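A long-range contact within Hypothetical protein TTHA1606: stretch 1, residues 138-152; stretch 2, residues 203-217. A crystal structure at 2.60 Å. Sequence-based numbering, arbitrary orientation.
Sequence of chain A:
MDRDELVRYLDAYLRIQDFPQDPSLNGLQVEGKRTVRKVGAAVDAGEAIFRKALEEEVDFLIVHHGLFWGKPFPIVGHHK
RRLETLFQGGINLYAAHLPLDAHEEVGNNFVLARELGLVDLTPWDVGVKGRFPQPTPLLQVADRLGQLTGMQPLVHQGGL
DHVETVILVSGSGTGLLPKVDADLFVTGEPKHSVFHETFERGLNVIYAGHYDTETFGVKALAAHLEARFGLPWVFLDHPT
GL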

ATOM      1  N   LEU A 138       7.792  47.176   5.394  1.00 72.19           N
ATOM      2  CA  LEU A 138       7.445  47.031   3.988  1.00 72.20           C
ATOM      3  C   LEU A 138       7.884  45.664   3.479  1.00 71.96           C
ATOM      4  O   LEU A 138       8.320  44.822   4.261  1.00 72.59           O
ATOM      5  N   LEU A 139       7.765  45.428   2.175  1.00 70.87           N
ATOM      6  CA  LEU A 139       8.175  44.138   1.641  1.00 69.13           C
ATOM      7  C   LEU A 139       9.646  44.168   1.246  1.00 69.25           C
ATOM      8  O   LEU A 139      10.098  43.340   0.455  1.00 68.54           O
ATOM      9  N   GLN A 140      10.397  45.125   1.788  1.00 68.64           N
ATOM     10  CA  GLN A 140      11.821  45.177   1.482  1.00 67.66           C
ATOM     11  C   GLN A 140      12.624  44.394   2.492  1.00 66.80           C
ATOM     12  O   GLN A 140      13.727  44.761   2.897  1.00 64.94           O
ATOM     13  N   VAL A 141      12.003  43.297   2.902  1.00 65.99           N
ATOM     14  CA  VAL A 141      12.611  42.343   3.790  1.00 64.93           C
ATOM     15  C   VAL A 141      13.333  41.541   2.710  1.00 64.07           C
ATOM     16  O   VAL A 141      14.140  40.666   2.994  1.00 63.76           O
ATOM     17  N   ALA A 142      13.007  41.873   1.460  1.00 63.24           N
ATOM     18  CA  ALA A 142      13.594  41.249   0.282  1.00 63.19           C
ATOM     19  C   ALA A 142      15.019  41.741   0.159  1.00 63.49           C
ATOM     20  O   ALA A 142      15.846  41.146  -0.527  1.00 63.91           O
ATOM     21  N   ASP A 143      15.304  42.848   0.824  1.00 64.06           N
ATOM     22  CA  ASP A 143      16.640  43.399   0.782  1.00 63.88           C
ATOM     23  C   ASP A 143      17.510  42.819   1.887  1.00 62.80           C
ATOM     24  O   ASP A 143      18.678  42.522   1.655  1.00 61.51           O
ATOM     25  N   ARG A 144      16.953  42.636   3.080  1.00 61.95           N
ATOM     26  CA  ARG A 144      17.746  42.047   4.149  1.00 63.14           C
ATOM     27  C   ARG A 144      18.196  40.680   3.618  1.00 62.85           C
ATOM     28  O   ARG A 144      19.371  40.300   3.715  1.00 62.24           O
ATOM     29  N   LEU A 145      17.248  39.961   3.026  1.00 61.47           N
ATOM     30  CA  LEU A 145      17.526  38.659   2.447  1.00 60.14           C
ATOM     31  C   LEU A 145      18.708  38.775   1.504  1.00 60.57           C
ATOM     32  O   LEU A 145      19.725  38.120   1.690  1.00 60.11           O
ATOM     33  N   GLY A 146      18.565  39.627   0.499  1.00 61.27           N
ATOM     34  CA  GLY A 146      19.620  39.824  -0.474  1.00 62.69           C
ATOM     35  C   GLY A 146      20.996  40.129   0.093  1.00 64.15           C
ATOM     36  O   GLY A 146      22.001  39.630  -0.413  1.00 64.46           O
ATOM     37  N   GLN A 147      21.069  40.952   1.132  1.00 65.24           N
ATOM     38  CA  GLN A 147      22.376  41.272   1.692  1.00 66.22           C
ATOM     39  C   GLN A 147      22.802  40.186   2.671  1.00 64.80           C
ATOM     40  O   GLN A 147      23.980  40.037   2.987  1.00 64.87           O
ATOM     41  N   LEU A 148      21.834  39.410   3.134  1.00 63.24           N
ATOM     42  CA  LEU A 148      22.113  38.322   4.058  1.00 61.80           C
ATOM     43  C   LEU A 148      22.341  37.065   3.219  1.00 61.29           C
ATOM     44  O   LEU A 148      22.436  35.970   3.753  1.00 61.99           O
ATOM     45  N   THR A 149      22.445  37.239   1.902  1.00 60.10           N
ATOM     46  CA  THR A 149      22.599  36.117   0.975  1.00 57.34           C
ATOM     47  C   THR A 149      23.516  36.440  -0.196  1.00 56.90           C
ATOM     48  O   THR A 149      24.013  35.536  -0.867  1.00 56.15           O
ATOM     49  N   GLY A 150      23.722  37.730  -0.439  1.00 56.21           N
ATOM     50  CA  GLY A 150      24.571  38.155  -1.534  1.00 56.41           C
ATOM     51  C   GLY A 150      23.829  38.103  -2.854  1.00 56.84           C
ATOM     52  O   GLY A 150      24.367  38.445  -3.911  1.00 56.48           O
ATOM     53  N   MET A 151      22.569  37.697  -2.797  1.00 58.17           N
ATOM     54  CA  MET A 151      21.767  37.585  -4.011  1.00 58.64           C
ATOM     55  C   MET A 151      20.340  38.137  -3.838  1.00 56.51           C
ATOM     56  O   MET A 151      19.657  37.822  -2.866  1.00 56.52           O
ATOM     57  N   GLN A 152      19.907  38.976  -4.777  1.00 54.41           N
ATOM     58  CA  GLN A 152      18.563  39.556  -4.739  1.00 51.63           C
ATOM     59  C   GLN A 152      17.544  38.440  -4.948  1.00 48.90           C
ATOM     60  O   GLN A 152      17.585  37.739  -5.955  1.00 47.66           O
ATOM     61  N   LEU A 203      -1.113  35.877  -1.669  1.00 40.01           N
ATOM     62  CA  LEU A 203       0.010  35.505  -0.826  1.00 37.56           C
ATOM     63  C   LEU A 203       1.251  36.288  -1.232  1.00 36.87           C
ATOM     64  O   LEU A 203       1.443  36.627  -2.397  1.00 35.78           O
ATOM     65  N   ASN A 204       2.079  36.600  -0.252  1.00 36.42           N
ATOM     66  CA  ASN A 204       3.331  37.284  -0.510  1.00 36.86           C
ATOM     67  C   ASN A 204       4.320  36.150  -0.355  1.00 36.90           C
ATOM     68  O   ASN A 204       4.275  35.425   0.653  1.00 35.54           O
ATOM     69  N   VAL A 205       5.188  35.968  -1.345  1.00 35.04           N
ATOM     70  CA  VAL A 205       6.171  34.900  -1.262  1.00 36.20           C
ATOM     71  C   VAL A 205       7.510  35.381  -1.759  1.00 36.93           C
ATOM     72  O   VAL A 205       7.586  36.033  -2.802  1.00 37.35           O
ATOM     73  N   ILE A 206       8.563  35.068  -1.008  1.00 36.49           N
ATOM     74  CA  ILE A 206       9.921  35.450  -1.401  1.00 37.90           C
ATOM     75  C   ILE A 206      10.747  34.168  -1.554  1.00 37.58           C
ATOM     76  O   ILE A 206      10.837  33.369  -0.612  1.00 36.64           O
ATOM     77  N   TYR A 207      11.338  33.979  -2.731  1.00 37.15           N
ATOM     78  CA  TYR A 207      12.185  32.806  -3.015  1.00 37.53           C
ATOM     79  C   TYR A 207      13.640  33.255  -2.951  1.00 36.40           C
ATOM     80  O   TYR A 207      14.104  33.976  -3.826  1.00 34.93           O
ATOM     81  N   ALA A 208      14.355  32.825  -1.913  1.00 36.39           N
ATOM     82  CA  ALA A 208      15.745  33.238  -1.740  1.00 36.44           C
ATOM     83  C   ALA A 208      16.828  32.217  -2.119  1.00 36.68           C
ATOM     84  O   ALA A 208      18.001  32.391  -1.766  1.00 37.07           O
ATOM     85  N   GLY A 209      16.438  31.168  -2.840  1.00 36.40           N
ATOM     86  CA  GLY A 209      17.393  30.157  -3.265  1.00 36.61           C
ATOM     87  C   GLY A 209      17.389  28.921  -2.390  1.00 38.02           C
ATOM     88  O   GLY A 209      17.311  29.033  -1.174  1.00 38.87           O
ATOM     89  N   HIS A 210      17.458  27.739  -2.996  1.00 38.32           N
ATOM     90  CA  HIS A 210      17.472  26.510  -2.213  1.00 40.28           C
ATOM     91  C   HIS A 210      18.824  26.417  -1.495  1.00 39.75           C
ATOM     92  O   HIS A 210      18.893  26.096  -0.308  1.00 39.83           O
ATOM     93  N   TYR A 211      19.898  26.714  -2.217  1.00 39.45           N
ATOM     94  CA  TYR A 211      21.233  26.679  -1.624  1.00 40.47           C
ATOM     95  C   TYR A 211      21.414  27.778  -0.585  1.00 40.18           C
ATOM     96  O   TYR A 211      21.780  27.514   0.555  1.00 40.70           O
ATOM     97  N   ASP A 212      21.152  29.011  -0.996  1.00 40.50           N
ATOM     98  CA  ASP A 212      21.328  30.154  -0.119  1.00 41.64           C
ATOM     99  C   ASP A 212      20.517  30.169   1.160  1.00 43.23           C
ATOM    100  O   ASP A 212      20.868  30.904   2.087  1.00 44.29           O
ATOM    101  N   THR A 213      19.452  29.374   1.238  1.00 42.59           N
ATOM    102  CA  THR A 213      18.659  29.365   2.463  1.00 41.05           C
ATOM    103  C   THR A 213      19.010  28.171   3.354  1.00 41.88           C
ATOM    104  O   THR A 213      18.809  28.237   4.569  1.00 42.47           O
ATOM    105  N   GLU A 214      19.523  27.081   2.770  1.00 42.09           N
ATOM    106  CA  GLU A 214      19.872  25.907   3.580  1.00 42.30           C
ATOM    107  C   GLU A 214      21.390  25.903   3.912  1.00 41.70           C
ATOM    108  O   GLU A 214      22.002  24.876   4.165  1.00 43.02           O
ATOM    109  N   THR A 215      21.951  27.107   3.951  1.00 40.39           N
ATOM    110  CA  THR A 215      23.357  27.387   4.260  1.00 39.20           C
ATOM    111  C   THR A 215      23.523  27.624   5.771  1.00 41.11           C
ATOM    112  O   THR A 215      24.583  27.386   6.352  1.00 41.41           O
ATOM    113  N   PHE A 216      22.452  28.106   6.389  1.00 42.70           N
ATOM    114  CA  PHE A 216      22.431  28.467   7.804  1.00 43.20           C
ATOM    115  C   PHE A 216      22.495  27.364   8.863  1.00 42.10           C
ATOM    116  O   PHE A 216      23.014  27.589   9.950  1.00 44.27           O
ATOM    117  N   GLY A 217      21.968  26.188   8.572  1.00 40.70           N
ATOM    118  CA  GLY A 217      22.014  25.125   9.560  1.00 40.75           C
ATOM    119  C   GLY A 217      23.418  24.567   9.790  1.00 40.67           C
ATOM    120  O   GLY A 217      23.959  24.643  10.914  1.00 39.64           O
TER

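No hydrogen bond joins the two stretches, although Thr149 and Asp212, both polar, sit at the point where their backbones come closest. The CA atoms of these residues lie 6.2 Å apart, and both CA-to-CB bonds point toward the opposing stretch, yet the nearest approach is from Thr149 OG1 to Asp212 CB, at 3.4 Å. The hydroxyl therefore meets the aliphatic part of the aspartate. Thr149 has a chi1 of -118°, between wells, whereas Asp212 adopts the m rotamer. The same Thr149 OG1 lies 4.4 Å from Ala208 O, too far for direct contact.

The rest of the contact is largely apolar and follows the helix 141-147 as it runs alongside the strand 204-207 and the turn beyond it. Ile206 gives up the largest area, 87 Å² of the 478 Å² buried in total. Its CB points toward the helix, and its m, m rotamer lets the two ends of the side chain reach different residues: CG2 packs against Leu145 CD2 at 3.4 Å, while CD1 reaches Ala142 CB at 4.2 Å. Alternation along the strand explains why Ile206 and Asn204 face the helix, whereas Val205 and Tyr207 point away and make no contact with it.

Leu145 points toward the strand from the middle of the helix. Its chi angles, -100° and 24°, are both off the usual wells. Besides Ile206 it meets the small side chain of Ala208, with Leu145 CG 4.4 Å from Ala208 CB, so that one leucine bridges the strand and the residue that follows it. Ala142, one turn earlier, is oriented sideways and adds only its methyl group. Arg144 and Gln147 are exposed and out of reach of the second stretch.

Before the helix, Leu139 extends the packing to the start of the strand. It is buried, points toward the strand in a t, p rotamer, and packs its side chain against that of Asn204, whose CA-to-CB bond points toward stretch 1.

At the other end, Leu148 is the first residue to leave helical backbone angles. Its CB is directed sideways, but the t, p rotamer carries the end of the side chain nearer to Phe216, placing Leu148 CG 4.5 Å from Phe216 CZ. The phenylalanine, in the m rotamer with chi2 at -78°, points toward stretch 1 and presents its ring edge to the Leu148 carbonyl, with Phe216 CZ 3.8 Å from Leu148 O. Met151 makes a minor contact: Met151 CB approaches Asp212 OD2 to 4.2 Å, but the t rotamer at chi1 leads the end of the side chain away.

The local fold beside this contact has polar support of its own. Thr213, in the p rotamer, donates from OG1 to Gly209 O at 3.0 Å, tying the turn after the strand to the weakly bonded helical segment that carries Asp212.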

ATOM      1  CB  LEU A 138       8.114  48.133   3.169  1.00 72.55           C
ATOM      2  CG  LEU A 138       9.623  48.313   3.355  1.00 73.17           C
ATOM      3  CD1 LEU A 138      10.155  49.304   2.320  1.00 72.75           C
ATOM      4  CD2 LEU A 138       9.914  48.796   4.777  1.00 72.94           C
ATOM      5  CB  LEU A 139       7.316  43.736   0.437  1.00 67.98           C
ATOM      6  CG  LEU A 139       7.465  42.291  -0.075  1.00 66.82           C
ATOM      7  CD1 LEU A 139       7.030  41.316   1.000  1.00 66.18           C
ATOM      8  CD2 LEU A 139       6.629  42.088  -1.323  1.00 65.76           C
ATOM      9  CB  GLN A 140      12.311  46.606   1.366  1.00 69.33           C
ATOM     10  CG  GLN A 140      11.824  47.242   0.064  1.00 69.97           C
ATOM     11  CD  GLN A 140      11.507  46.204  -1.012  1.00 68.81           C
ATOM     12  OE1 GLN A 140      10.523  45.465  -0.907  1.00 67.21           O
ATOM     13  NE2 GLN A 140      12.343  46.146  -2.047  1.00 67.35           N
ATOM     14  CB  VAL A 141      11.553  41.457   4.480  1.00 64.64           C
ATOM     15  CG1 VAL A 141      10.404  42.313   4.962  1.00 63.74           C
ATOM     16  CG2 VAL A 141      11.060  40.384   3.527  1.00 64.65           C
ATOM     17  CB  ALA A 142      12.817  41.635  -0.958  1.00 62.18           C
ATOM     18  CB  ASP A 143      16.552  44.913   0.846  1.00 65.08           C
ATOM     19  CG  ASP A 143      15.895  45.482  -0.388  1.00 68.07           C
ATOM     20  OD1 ASP A 143      16.617  45.742  -1.377  1.00 68.68           O
ATOM     21  OD2 ASP A 143      14.648  45.634  -0.384  1.00 69.96           O
ATOM     22  CB  ARG A 144      16.911  41.890   5.426  1.00 64.05           C
ATOM     23  CG  ARG A 144      16.379  43.208   5.976  1.00 66.57           C
ATOM     24  CD  ARG A 144      15.686  43.024   7.325  1.00 69.38           C
ATOM     25  NE  ARG A 144      14.902  44.197   7.720  1.00 71.18           N
ATOM     26  CZ  ARG A 144      14.082  44.244   8.772  1.00 72.05           C
ATOM     27  NH1 ARG A 144      13.929  43.183   9.556  1.00 72.97           N
ATOM     28  NH2 ARG A 144      13.395  45.351   9.037  1.00 72.45           N
ATOM     29  CB  LEU A 145      16.299  38.161   1.684  1.00 58.37           C
ATOM     30  CG  LEU A 145      15.410  37.136   2.395  1.00 57.36           C
ATOM     31  CD1 LEU A 145      15.580  37.237   3.903  1.00 56.65           C
ATOM     32  CD2 LEU A 145      13.958  37.338   1.976  1.00 54.86           C
ATOM     33  CB  GLN A 147      22.378  42.676   2.350  1.00 67.72           C
ATOM     34  CG  GLN A 147      21.394  42.915   3.499  1.00 70.05           C
ATOM     35  CD  GLN A 147      21.809  42.242   4.799  1.00 72.26           C
ATOM     36  OE1 GLN A 147      23.003  42.132   5.101  1.00 73.53           O
ATOM     37  NE2 GLN A 147      20.822  41.804   5.587  1.00 71.82           N
ATOM     38  CB  LEU A 148      20.906  38.117   4.965  1.00 61.36           C
ATOM     39  CG  LEU A 148      20.985  37.201   6.176  1.00 61.17           C
ATOM     40  CD1 LEU A 148      21.742  37.894   7.286  1.00 61.21           C
ATOM     41  CD2 LEU A 148      19.584  36.885   6.647  1.00 61.46           C
ATOM     42  CB  THR A 149      21.210  35.708   0.412  1.00 56.39           C
ATOM     43  OG1 THR A 149      20.925  34.365   0.795  1.00 55.19           O
ATOM     44  CG2 THR A 149      21.155  35.836  -1.105  1.00 53.07           C
ATOM     45  CB  MET A 151      21.736  36.110  -4.436  1.00 61.60           C
ATOM     46  CG  MET A 151      21.139  35.851  -5.796  1.00 65.99           C
ATOM     47  SD  MET A 151      22.000  36.724  -7.108  1.00 71.54           S
ATOM     48  CE  MET A 151      20.752  37.982  -7.556  1.00 70.40           C
ATOM     49  CB  GLN A 152      18.401  40.608  -5.840  1.00 51.79           C
ATOM     50  CG  GLN A 152      18.211  42.041  -5.330  1.00 53.71           C
ATOM     51  CD  GLN A 152      16.928  42.228  -4.512  1.00 55.47           C
ATOM     52  OE1 GLN A 152      16.933  42.126  -3.275  1.00 54.97           O
ATOM     53  NE2 GLN A 152      15.820  42.494  -5.205  1.00 55.05           N
ATOM     54  CB  LEU A 203       0.298  34.015  -0.985  1.00 38.28           C
ATOM     55  CG  LEU A 203       0.061  33.040   0.165  1.00 39.15           C
ATOM     56  CD1 LEU A 203      -1.283  33.271   0.802  1.00 38.61           C
ATOM     57  CD2 LEU A 203       0.144  31.626  -0.376  1.00 39.25           C
ATOM     58  CB  ASN A 204       3.617  38.338   0.559  1.00 39.33           C
ATOM     59  CG  ASN A 204       2.999  39.687   0.247  1.00 40.57           C
ATOM     60  OD1 ASN A 204       2.710  40.463   1.168  1.00 42.66           O
ATOM     61  ND2 ASN A 204       2.809  39.989  -1.044  1.00 38.20           N
ATOM     62  CB  VAL A 205       5.769  33.662  -2.112  1.00 36.27           C
ATOM     63  CG1 VAL A 205       6.840  32.579  -1.993  1.00 34.54           C
ATOM     64  CG2 VAL A 205       4.432  33.136  -1.669  1.00 34.64           C
ATOM     65  CB  ILE A 206      10.645  36.323  -0.319  1.00 39.48           C
ATOM     66  CG1 ILE A 206       9.868  37.607  -0.025  1.00 39.96           C
ATOM     67  CG2 ILE A 206      12.057  36.669  -0.800  1.00 37.52           C
ATOM     68  CD1 ILE A 206       9.940  38.617  -1.129  1.00 43.43           C
ATOM     69  CB  TYR A 207      11.869  32.231  -4.409  1.00 36.97           C
ATOM     70  CG  TYR A 207      10.488  31.636  -4.479  1.00 38.62           C
ATOM     71  CD1 TYR A 207      10.159  30.515  -3.718  1.00 38.68           C
ATOM     72  CD2 TYR A 207       9.476  32.237  -5.238  1.00 39.67           C
ATOM     73  CE1 TYR A 207       8.858  30.009  -3.701  1.00 38.94           C
ATOM     74  CE2 TYR A 207       8.165  31.731  -5.226  1.00 37.56           C
ATOM     75  CZ  TYR A 207       7.871  30.623  -4.451  1.00 38.07           C
ATOM     76  OH  TYR A 207       6.593  30.137  -4.385  1.00 38.32           O
ATOM     77  CB  ALA A 208      15.948  33.716  -0.308  1.00 36.39           C
ATOM     78  CB  HIS A 210      17.264  25.296  -3.125  1.00 42.31           C
ATOM     79  CG  HIS A 210      16.849  24.053  -2.400  1.00 43.81           C
ATOM     80  ND1 HIS A 210      17.515  23.575  -1.292  1.00 45.86           N
ATOM     81  CD2 HIS A 210      15.857  23.166  -2.654  1.00 45.25           C
ATOM     82  CE1 HIS A 210      16.952  22.445  -0.897  1.00 47.30           C
ATOM     83  NE2 HIS A 210      15.944  22.175  -1.706  1.00 46.67           N
ATOM     84  CB  TYR A 211      22.302  26.864  -2.695  1.00 38.35           C
ATOM     85  CG  TYR A 211      23.723  26.825  -2.174  1.00 38.60           C
ATOM     86  CD1 TYR A 211      24.362  25.610  -1.921  1.00 40.21           C
ATOM     87  CD2 TYR A 211      24.450  27.997  -1.977  1.00 38.84           C
ATOM     88  CE1 TYR A 211      25.684  25.560  -1.497  1.00 37.42           C
ATOM     89  CE2 TYR A 211      25.781  27.960  -1.548  1.00 38.29           C
ATOM     90  CZ  TYR A 211      26.388  26.734  -1.310  1.00 38.84           C
ATOM     91  OH  TYR A 211      27.690  26.682  -0.856  1.00 39.66           O
ATOM     92  CB  ASP A 212      21.098  31.457  -0.878  1.00 41.18           C
ATOM     93  CG  ASP A 212      22.162  31.706  -1.915  1.00 41.67           C
ATOM     94  OD1 ASP A 212      23.334  31.400  -1.618  1.00 42.35           O
ATOM     95  OD2 ASP A 212      21.836  32.203  -3.014  1.00 42.16           O
ATOM     96  CB  THR A 213      17.095  29.382   2.186  1.00 39.47           C
ATOM     97  OG1 THR A 213      16.682  28.153   1.574  1.00 36.81           O
ATOM     98  CG2 THR A 213      16.708  30.563   1.282  1.00 36.48           C
ATOM     99  CB  GLU A 214      19.376  24.588   2.895  1.00 43.21           C
ATOM    100  CG  GLU A 214      17.805  24.397   2.901  1.00 43.71           C
ATOM    101  CD  GLU A 214      17.311  22.961   2.590  1.00 46.99           C
ATOM    102  OE1 GLU A 214      17.748  22.387   1.562  1.00 45.16           O
ATOM    103  OE2 GLU A 214      16.468  22.397   3.363  1.00 45.86           O
ATOM    104  CB  THR A 215      23.796  28.703   3.545  1.00 37.07           C
ATOM    105  OG1 THR A 215      24.949  28.469   2.753  1.00 35.25           O
ATOM    106  CG2 THR A 215      24.107  29.798   4.547  1.00 35.05           C
ATOM    107  CB  PHE A 216      21.208  29.359   8.047  1.00 43.13           C
ATOM    108  CG  PHE A 216      21.187  30.581   7.177  1.00 43.84           C
ATOM    109  CD1 PHE A 216      21.995  31.682   7.478  1.00 43.45           C
ATOM    110  CD2 PHE A 216      20.424  30.607   6.009  1.00 42.34           C
ATOM    111  CE1 PHE A 216      22.046  32.796   6.617  1.00 44.20           C
ATOM    112  CE2 PHE A 216      20.465  31.708   5.144  1.00 40.37           C
ATOM    113  CZ  PHE A 216      21.275  32.803   5.443  1.00 42.43           C
TER